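Local coordinates for DHHA1 domain protein (Clostridium perfringens, PDB 3KEW) that probably binds zinc and deacylates mischarged tRNA(Ala), as alanyl-tRNA editing proteins do, at residues 98-102 with 195-200; 93-97 with 225-230; 10-14 with 86-92. One frame throughout, in Å; residues are numbered along the deposited sequence.

From the N terminus, the turn at 10-14 is the first of these segments, and contact 3 closes a loop of 71 residues, rich in strand and holding the barrel, by bringing 86-92 back to it. That segment starts helix 88-112, on which the other two contacts open in succession. Contact 2 opens at 93-97 and closes at 225-230; contact 1, from 98-102 to 195-200, is nested inside it. Contacts 3 and 2 lie in series. One helix thus ties the barrel, the zinc loop and the four-stranded sheet together. Met95 packs against Val198, Pro200, Gln11 and Trp88, and Gln11 NE2 probably bonds His199 O, linking contacts 1 and 3.

Contact 1: residues 98-102 with 195-200; sequences HLGQH and CCGVHP. With ZN (zinc ion), chain C.
Leu99, on helix 88-112, lies closest in backbone to His199 of the irregular loop 195-200, their CA atoms 5.9 Å apart, and one turn of the helix separates His98 from His102, so that both rings face the loop. Each of these histidines gives NE2 to the zinc ion: His98 NE2 and His102 NE2 both lie 2.3 Å from the metal. Cys195 SG comes from the loop at 2.6 Å from the zinc, its CB-SG bond turned opposite the backbone N (chi1 -175°), and three waters complete six ligands. Water 1 also donates to Gln101 OE1. His199 does not bind the metal. Its ring enters between the two helix histidines with an edge toward the face of each, the planes at 52° to His98 and 64° to His102, and CE1 of His199 approaches CD2 of His98 to 3.4 Å. Leu99 CB meets the edge of the His199 ring in its plane, and packs against Pro200 CD at 3.8 Å. His98 ND1 bonds Gln46 OE1, which fixes the rotation of that ring. His199 NE2 donates to Cys195 SG over 3.4 Å, and Gly197 N donates to the same sulfur. The zinc ion and two N-H groups converge on this sulfur, fixing its position. In the HxxxH/CxxxH pattern of alanyl-tRNA editing domains, His199 here supports the sulfur, and three waters grouped away from the protein ligands are consistent with a site that could admit substrate.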
loop_
_atom_site.group_PDB
_atom_site.type_symbol
_atom_site.label_atom_id
_atom_site.label_comp_id
_atom_site.label_asym_id
_atom_site.label_seq_id
_atom_site.Cartn_x
_atom_site.Cartn_y
_atom_site.Cartn_z
ATOM N N HIS A 98 -0.421 4.129 3.610
ATOM C CA HIS A 98 -0.511 2.748 4.075
ATOM C C HIS A 98 0.562 2.441 5.118
ATOM O O HIS A 98 0.256 1.885 6.171
ATOM C CB HIS A 98 -0.420 1.772 2.896
ATOM C CG HIS A 98 -0.967 0.407 3.186
ATOM N ND1 HIS A 98 -1.412 -0.432 2.189
ATOM C CD2 HIS A 98 -1.146 -0.267 4.351
ATOM C CE1 HIS A 98 -1.833 -1.565 2.723
ATOM N NE2 HIS A 98 -1.684 -1.490 4.033
ATOM N N LEU A 99 1.816 2.776 4.815
ATOM C CA LEU A 99 2.897 2.596 5.784
ATOM C C LEU A 99 2.663 3.494 7.009
ATOM O O LEU A 99 2.934 3.087 8.133
ATOM C CB LEU A 99 4.285 2.855 5.150
ATOM C CG LEU A 99 5.518 2.843 6.085
ATOM C CD1 LEU A 99 5.680 1.504 6.789
ATOM C CD2 LEU A 99 6.817 3.200 5.376
ATOM N N GLY A 100 2.162 4.707 6.778
ATOM C CA GLY A 100 1.741 5.605 7.855
ATOM C C GLY A 100 0.811 4.947 8.871
ATOM O O GLY A 100 1.037 5.046 10.079
ATOM N N GLN A 101 -0.213 4.249 8.375
ATOM C CA GLN A 101 -1.090 3.439 9.224
ATOM C C GLN A 101 -0.343 2.355 9.999
ATOM O O GLN A 101 -0.527 2.236 11.211
ATOM C CB GLN A 101 -2.221 2.812 8.415
ATOM C CG GLN A 101 -3.156 1.921 9.240
ATOM C CD GLN A 101 -2.848 0.461 9.048
ATOM O OE1 GLN A 101 -2.854 -0.020 7.920
ATOM N NE2 GLN A 101 -2.553 -0.253 10.146
ATOM N N HIS A 102 0.481 1.570 9.304
ATOM C CA HIS A 102 1.273 0.502 9.942
ATOM C C HIS A 102 2.184 1.038 11.050
ATOM O O HIS A 102 2.352 0.405 12.103
ATOM C CB HIS A 102 2.159 -0.209 8.905
ATOM C CG HIS A 102 1.453 -1.242 8.090
ATOM N ND1 HIS A 102 1.937 -2.523 7.942
ATOM C CD2 HIS A 102 0.320 -1.179 7.348
ATOM C CE1 HIS A 102 1.124 -3.211 7.158
ATOM N NE2 HIS A 102 0.136 -2.419 6.785
ATOM N N CYS A 195 0.449 -8.335 4.867
ATOM C CA CYS A 195 -0.096 -7.220 4.098
ATOM C C CYS A 195 0.182 -7.396 2.609
ATOM O O CYS A 195 1.297 -7.732 2.221
ATOM C CB CYS A 195 0.494 -5.882 4.576
ATOM S SG CYS A 195 -0.251 -4.477 3.765
ATOM N N CYS A 196 -0.845 -7.147 1.798
ATOM C CA CYS A 196 -0.765 -7.173 0.335
ATOM C C CYS A 196 -0.515 -5.781 -0.243
ATOM O O CYS A 196 -0.608 -5.577 -1.461
ATOM C CB CYS A 196 -2.079 -7.707 -0.255
ATOM S SG CYS A 196 -2.412 -9.426 0.120
ATOM N N GLY A 197 -0.223 -4.817 0.625
ATOM C CA GLY A 197 0.037 -3.456 0.173
ATOM C C GLY A 197 1.376 -3.296 -0.524
ATOM O O GLY A 197 2.233 -4.186 -0.476
ATOM N N VAL A 198 1.529 -2.161 -1.195
ATOM C CA VAL A 198 2.810 -1.712 -1.737
ATOM C C VAL A 198 3.330 -0.561 -0.860
ATOM O O VAL A 198 2.750 0.531 -0.826
ATOM C CB VAL A 198 2.681 -1.332 -3.248
ATOM C CG1 VAL A 198 3.888 -0.528 -3.742
ATOM C CG2 VAL A 198 2.516 -2.611 -4.089
ATOM N N HIS A 199 4.413 -0.839 -0.139
ATOM C CA HIS A 199 4.971 0.068 0.857
ATOM C C HIS A 199 6.313 0.683 0.418
ATOM O O HIS A 199 7.024 0.101 -0.410
ATOM C CB HIS A 199 5.150 -0.695 2.177
ATOM C CG HIS A 199 3.854 -1.042 2.843
ATOM N ND1 HIS A 199 3.338 -0.309 3.888
ATOM C CD2 HIS A 199 2.950 -2.019 2.585
ATOM C CE1 HIS A 199 2.181 -0.828 4.258
ATOM N NE2 HIS A 199 1.921 -1.865 3.481
ATOM N N PRO A 200 6.666 1.871 0.964
ATOM C CA PRO A 200 8.037 2.364 0.811
ATOM C C PRO A 200 9.032 1.427 1.509
ATOM O O PRO A 200 8.620 0.579 2.289
ATOM C CB PRO A 200 8.000 3.734 1.508
ATOM C CG PRO A 200 6.545 4.129 1.514
ATOM C CD PRO A 200 5.828 2.827 1.714
HETATM ZN ZN ZN C . -1.619 -3.242 5.559
HETATM O O HOH W 1 -2.889 -2.396 7.308
HETATM O O HOH W 2 -1.853 -5.036 6.873
HETATM O O HOH W 3 -3.723 -3.939 4.610
#

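Contact 2: residues 93-97 with 225-230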
loop_
_atom_site.group_PDB
_atom_site.type_symbol
_atom_site.label_atom_id
_atom_site.label_comp_id
_atom_site.label_asym_id
_atom_site.label_seq_id
_atom_site.Cartn_x
_atom_site.Cartn_y
_atom_site.Cartn_z
ATOM N N ASP A 93 1.713 8.535 -2.917
ATOM C CA ASP A 93 0.726 8.991 -1.929
ATOM C C ASP A 93 0.116 7.810 -1.175
ATOM O O ASP A 93 0.136 7.783 0.051
ATOM C CB ASP A 93 -0.380 9.827 -2.586
ATOM C CG ASP A 93 -1.494 10.187 -1.615
ATOM O OD1 ASP A 93 -1.192 10.765 -0.551
ATOM O OD2 ASP A 93 -2.672 9.887 -1.914
ATOM N N GLY A 94 -0.386 6.827 -1.925
ATOM C CA GLY A 94 -0.945 5.602 -1.354
ATOM C C GLY A 94 0.066 4.769 -0.587
ATOM O O GLY A 94 -0.275 4.192 0.439
ATOM N N MET A 95 1.302 4.710 -1.085
ATOM C CA MET A 95 2.396 4.031 -0.373
ATOM C C MET A 95 2.618 4.647 1.020
ATOM O O MET A 95 2.726 3.919 2.015
ATOM C CB MET A 95 3.704 4.062 -1.192
ATOM C CG MET A 95 3.720 3.203 -2.496
ATOM S SD MET A 95 5.129 3.435 -3.608
ATOM C CE MET A 95 6.375 2.564 -2.649
ATOM N N GLN A 96 2.671 5.983 1.078
ATOM C CA GLN A 96 2.881 6.732 2.336
ATOM C C GLN A 96 1.735 6.579 3.340
ATOM O O GLN A 96 1.981 6.351 4.533
ATOM C CB GLN A 96 3.143 8.225 2.063
ATOM C CG GLN A 96 4.482 8.509 1.400
ATOM C CD GLN A 96 4.681 9.968 1.068
ATOM O OE1 GLN A 96 3.834 10.599 0.435
ATOM N NE2 GLN A 96 5.817 10.509 1.474
ATOM N N GLN A 97 0.487 6.685 2.871
ATOM C CA GLN A 97 -0.682 6.533 3.770
ATOM C C GLN A 97 -0.793 5.152 4.381
ATOM O O GLN A 97 -1.212 5.017 5.531
ATOM C CB GLN A 97 -2.005 6.870 3.078
ATOM C CG GLN A 97 -2.050 8.198 2.351
ATOM C CD GLN A 97 -1.281 9.321 3.039
ATOM O OE1 GLN A 97 -1.545 9.664 4.197
ATOM N NE2 GLN A 97 -0.337 9.919 2.306
ATOM N N TYR A 225 -5.538 10.642 10.083
ATOM C CA TYR A 225 -4.131 11.024 9.902
ATOM C C TYR A 225 -3.773 11.374 8.458
ATOM O O TYR A 225 -4.474 10.998 7.512
ATOM C CB TYR A 225 -3.177 9.932 10.440
ATOM C CG TYR A 225 -3.129 8.711 9.548
ATOM C CD1 TYR A 225 -4.009 7.642 9.752
ATOM C CD2 TYR A 225 -2.222 8.632 8.476
ATOM C CE1 TYR A 225 -3.985 6.539 8.923
ATOM C CE2 TYR A 225 -2.195 7.527 7.637
ATOM C CZ TYR A 225 -3.075 6.489 7.872
ATOM O OH TYR A 225 -3.060 5.403 7.049
ATOM N N VAL A 226 -2.649 12.074 8.309
ATOM C CA VAL A 226 -2.028 12.364 7.012
ATOM C C VAL A 226 -0.530 12.100 7.094
ATOM O O VAL A 226 0.108 12.407 8.097
ATOM C CB VAL A 226 -2.278 13.830 6.539
ATOM C CG1 VAL A 226 -3.656 13.972 5.906
ATOM C CG2 VAL A 226 -2.133 14.816 7.694
ATOM N N ALA A 227 0.021 11.494 6.049
ATOM C CA ALA A 227 1.459 11.291 5.943
ATOM C C ALA A 227 1.970 11.899 4.644
ATOM O O ALA A 227 1.201 12.077 3.696
ATOM C CB ALA A 227 1.811 9.798 6.022
ATOM N N GLY A 228 3.259 12.232 4.617
ATOM C CA GLY A 228 3.922 12.719 3.405
ATOM C C GLY A 228 3.446 14.071 2.921
ATOM O O GLY A 228 3.348 15.015 3.703
ATOM N N ASN A 229 3.129 14.139 1.629
ATOM C CA ASN A 229 2.740 15.387 0.960
ATOM C C ASN A 229 1.362 15.902 1.377
ATOM O O ASN A 229 1.072 17.089 1.244
ATOM C CB ASN A 229 2.802 15.215 -0.564
ATOM C CG ASN A 229 3.896 14.246 -1.003
ATOM O OD1 ASN A 229 5.074 14.604 -1.069
ATOM N ND2 ASN A 229 3.504 13.012 -1.309
ATOM N N ARG A 230 0.522 14.996 1.873
ATOM C CA ARG A 230 -0.777 15.342 2.450
ATOM C C ARG A 230 -0.648 16.138 3.756
ATOM O O ARG A 230 -1.516 16.944 4.088
ATOM C CB ARG A 230 -1.583 14.073 2.734
ATOM C CG ARG A 230 -2.149 13.361 1.518
ATOM C CD ARG A 230 -3.231 12.401 1.968
ATOM N NE ARG A 230 -3.608 11.457 0.922
ATOM C CZ ARG A 230 -4.662 10.646 0.982
ATOM N NH1 ARG A 230 -5.459 10.662 2.045
ATOM N NH2 ARG A 230 -4.925 9.818 -0.026
HETATM O O HOH W 4 0.873 12.432 -0.318
HETATM O O HOH W 5 -4.160 10.205 4.613
#
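Gln97 has more surface buried here than any other residue of the contact, its bent side chain (chi2 -36°) bringing the terminal amide against the end of strand 220-227. That amide pairs with both polar backbone atoms of Ala227: OE1 accepts from Ala227 N at 3.0 Å in its carbonyl plane, and NE2 donates almost straight to Ala227 O at 3.0 Å, approaching from above the carbonyl plane of Ala227. NE2 also reaches back to Asp93 O, and water 5 joins OE1 to Tyr225 O, so bonds at both ends fix the rotation of the amide. Over it lies the guanidinium of Arg230, stacked at 8° to the amide plane with Gln97 CG against its face. The same guanidinium grips Asp93 side-on in a salt bridge: NE meets OD1 and NH2 meets OD2, each at 2.9 Å, both on the syn lone pairs. NH2 has a further acceptor in Gly122 O. One turn of helix separates Asp93 from Gln97, and Arg230 spans both. Gln96, extended beyond CG, lays NE2 over Gly228 CA at 3.5 Å and bonds Asp205 O. Asn229 ND2 and Asp93 OD1 share water 4. With axes 8.3 Å apart and crossing at 125°, helix 93-97 and strand 225-227 meet where the long helix 88-112 packs against the antiparallel sheet of strands 116-121, 126-131, 220-227 and 209-217, an alpha+beta arrangement.

Contact 3: residues 10-14 with 86-92; sequences DQYIK and LDWERRF
Two first torsions bring Trp88 and Lys14 together: at chi1 -175° the indole swings out from the start of the helix toward the loop 10-14, and at chi1 65° the lysine's CG sits between its own N and C, so that its chain runs over the ring. Lys14 CB reaches Trp88 CE3 at 3.6 Å, and CD lies over one face toward the rim, while CB of Phe92 backs the opposite face. The indole edge carries the next contact: CH2 of Trp88 comes within 3.3 Å of Gln11 O, in the ring plane. Tyr12 adds its CD2 obliquely to Trp88 CZ2 at 4.0 Å; its hydroxyl is engaged by Asp205 and the backbone N of Arg201. The loop itself is a type I turn, tightened by an Asx turn in which Tyr12 N donates to Asp10 OD2. Arg91 sends NH1 to Gln11 O, a short but poorly aligned and weak bond of 2.7 Å, while NE forms a salt bridge with Asp49. CD1 of Leu86 lies over one face of that guanidinium. Water 6 donates to Asp10 O and Ile13 O and accepts from Arg91 NH2, extending the arginine's hold on the turn. At the other end of the contact Leu86 N donates to Lys14 O at 2.8 Å, nearly straight at 166°, where strands 15-26 and 82-86 begin and end. Polar bonds to the loop's carbonyls, one of them weak, thus combine with the packing of the aliphatic chain of Lys14 and of Tyr12 on Trp88 to join the loop to the helix start.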
loop_
_atom_site.group_PDB
_atom_site.type_symbol
_atom_site.label_atom_id
_atom_site.label_comp_id
_atom_site.label_asym_id
_atom_site.label_seq_id
_atom_site.Cartn_x
_atom_site.Cartn_y
_atom_site.Cartn_z
ATOM N N ASP A 10 10.105 -4.677 -7.265
ATOM C CA ASP A 10 10.693 -3.378 -6.960
ATOM C C ASP A 10 9.584 -2.333 -7.004
ATOM O O ASP A 10 9.122 -1.934 -8.075
ATOM C CB ASP A 10 11.804 -3.041 -7.962
ATOM C CG ASP A 10 12.534 -1.733 -7.640
ATOM O OD1 ASP A 10 13.503 -1.440 -8.363
ATOM O OD2 ASP A 10 12.166 -0.998 -6.685
ATOM N N GLN A 11 9.181 -1.875 -5.826
ATOM C CA GLN A 11 8.060 -0.944 -5.702
ATOM C C GLN A 11 8.375 0.484 -6.153
ATOM O O GLN A 11 7.481 1.311 -6.223
ATOM C CB GLN A 11 7.512 -0.943 -4.269
ATOM C CG GLN A 11 8.522 -0.639 -3.183
ATOM C CD GLN A 11 9.156 -1.887 -2.611
ATOM O OE1 GLN A 11 9.949 -2.552 -3.277
ATOM N NE2 GLN A 11 8.818 -2.209 -1.371
ATOM N N TYR A 12 9.644 0.761 -6.453
ATOM C CA TYR A 12 10.065 2.086 -6.894
ATOM C C TYR A 12 10.178 2.228 -8.403
ATOM O O TYR A 12 10.478 3.318 -8.886
ATOM C CB TYR A 12 11.375 2.501 -6.226
ATOM C CG TYR A 12 11.227 2.785 -4.752
ATOM C CD1 TYR A 12 11.597 1.833 -3.801
ATOM C CD2 TYR A 12 10.711 3.998 -4.305
ATOM C CE1 TYR A 12 11.460 2.084 -2.453
ATOM C CE2 TYR A 12 10.559 4.253 -2.947
ATOM C CZ TYR A 12 10.943 3.295 -2.029
ATOM O OH TYR A 12 10.808 3.537 -0.678
ATOM N N ILE A 13 9.937 1.143 -9.142
ATOM C CA ILE A 13 9.887 1.201 -10.603
ATOM C C ILE A 13 8.671 2.032 -11.004
ATOM O O ILE A 13 7.535 1.684 -10.666
ATOM C CB ILE A 13 9.816 -0.213 -11.266
ATOM C CG1 ILE A 13 11.117 -0.989 -11.053
ATOM C CG2 ILE A 13 9.508 -0.112 -12.772
ATOM C CD1 ILE A 13 11.031 -2.442 -11.488
ATOM N N LYS A 14 8.921 3.139 -11.698
ATOM C CA LYS A 14 7.842 4.008 -12.161
ATOM C C LYS A 14 7.694 4.076 -13.688
ATOM O O LYS A 14 6.677 4.557 -14.191
ATOM C CB LYS A 14 7.973 5.410 -11.547
ATOM C CG LYS A 14 9.198 6.214 -11.959
ATOM C CD LYS A 14 9.181 7.575 -11.248
ATOM C CE LYS A 14 9.826 8.676 -12.080
ATOM N NZ LYS A 14 11.293 8.771 -11.874
ATOM N N LEU A 86 3.907 4.960 -14.708
ATOM C CA LEU A 86 2.936 5.158 -13.640
ATOM C C LEU A 86 2.724 6.644 -13.386
ATOM O O LEU A 86 3.621 7.464 -13.602
ATOM C CB LEU A 86 3.397 4.479 -12.340
ATOM C CG LEU A 86 3.721 2.983 -12.276
ATOM C CD1 LEU A 86 4.174 2.576 -10.878
ATOM C CD2 LEU A 86 2.566 2.130 -12.680
ATOM N N ASP A 87 1.516 6.986 -12.950
ATOM C CA ASP A 87 1.266 8.236 -12.241
ATOM C C ASP A 87 1.934 8.011 -10.885
ATOM O O ASP A 87 1.376 7.352 -10.011
ATOM C CB ASP A 87 -0.252 8.421 -12.095
ATOM C CG ASP A 87 -0.657 9.743 -11.432
ATOM O OD1 ASP A 87 0.185 10.490 -10.882
ATOM O OD2 ASP A 87 -1.873 10.020 -11.458
ATOM N N TRP A 88 3.157 8.518 -10.742
ATOM C CA TRP A 88 3.958 8.256 -9.544
ATOM C C TRP A 88 3.463 8.997 -8.295
ATOM O O TRP A 88 3.617 8.505 -7.180
ATOM C CB TRP A 88 5.457 8.521 -9.769
ATOM C CG TRP A 88 6.257 8.121 -8.545
ATOM C CD1 TRP A 88 6.885 8.952 -7.663
ATOM C CD2 TRP A 88 6.431 6.791 -8.038
ATOM N NE1 TRP A 88 7.459 8.217 -6.649
ATOM C CE2 TRP A 88 7.199 6.890 -6.860
ATOM C CE3 TRP A 88 6.026 5.519 -8.476
ATOM C CZ2 TRP A 88 7.561 5.772 -6.115
ATOM C CZ3 TRP A 88 6.398 4.414 -7.737
ATOM C CH2 TRP A 88 7.156 4.544 -6.579
ATOM N N GLU A 89 2.875 10.173 -8.487
ATOM C CA GLU A 89 2.330 10.954 -7.382
ATOM C C GLU A 89 1.208 10.197 -6.667
ATOM O O GLU A 89 1.204 10.108 -5.441
ATOM C CB GLU A 89 1.869 12.338 -7.867
ATOM C CG GLU A 89 2.882 13.464 -7.615
ATOM C CD GLU A 89 4.280 13.182 -8.173
ATOM O OE1 GLU A 89 4.465 13.256 -9.408
ATOM O OE2 GLU A 89 5.200 12.901 -7.369
ATOM N N ARG A 90 0.293 9.625 -7.446
ATOM C CA ARG A 90 -0.784 8.797 -6.927
ATOM C C ARG A 90 -0.243 7.557 -6.214
ATOM O O ARG A 90 -0.710 7.206 -5.133
ATOM C CB ARG A 90 -1.693 8.367 -8.070
ATOM C CG ARG A 90 -2.884 7.531 -7.651
ATOM C CD ARG A 90 -3.590 6.960 -8.870
ATOM N NE ARG A 90 -4.528 5.899 -8.503
ATOM C CZ ARG A 90 -5.818 6.090 -8.246
ATOM N NH1 ARG A 90 -6.351 7.306 -8.321
ATOM N NH2 ARG A 90 -6.579 5.058 -7.918
ATOM N N ARG A 91 0.725 6.902 -6.849
ATOM C CA ARG A 91 1.355 5.686 -6.337
ATOM C C ARG A 91 1.920 5.951 -4.964
ATOM O O ARG A 91 1.593 5.256 -4.004
ATOM C CB ARG A 91 2.550 5.328 -7.219
ATOM C CG ARG A 91 2.653 3.942 -7.687
ATOM C CD ARG A 91 2.538 2.841 -6.657
ATOM N NE ARG A 91 2.666 1.618 -7.437
ATOM C CZ ARG A 91 3.764 0.872 -7.486
ATOM N NH1 ARG A 91 4.809 1.158 -6.726
ATOM N NH2 ARG A 91 3.798 -0.189 -8.267
ATOM N N PHE A 92 2.811 6.938 -4.913
ATOM C CA PHE A 92 3.607 7.238 -3.730
ATOM C C PHE A 92 2.726 7.737 -2.583
ATOM O O PHE A 92 2.957 7.390 -1.419
ATOM C CB PHE A 92 4.718 8.243 -4.074
ATOM C CG PHE A 92 5.821 8.301 -3.049
ATOM C CD1 PHE A 92 6.510 7.144 -2.683
ATOM C CD2 PHE A 92 6.168 9.508 -2.446
ATOM C CE1 PHE A 92 7.527 7.182 -1.728
ATOM C CE2 PHE A 92 7.185 9.559 -1.490
ATOM C CZ PHE A 92 7.866 8.387 -1.133
HETATM O O HOH W 6 6.926 -0.501 -9.050
#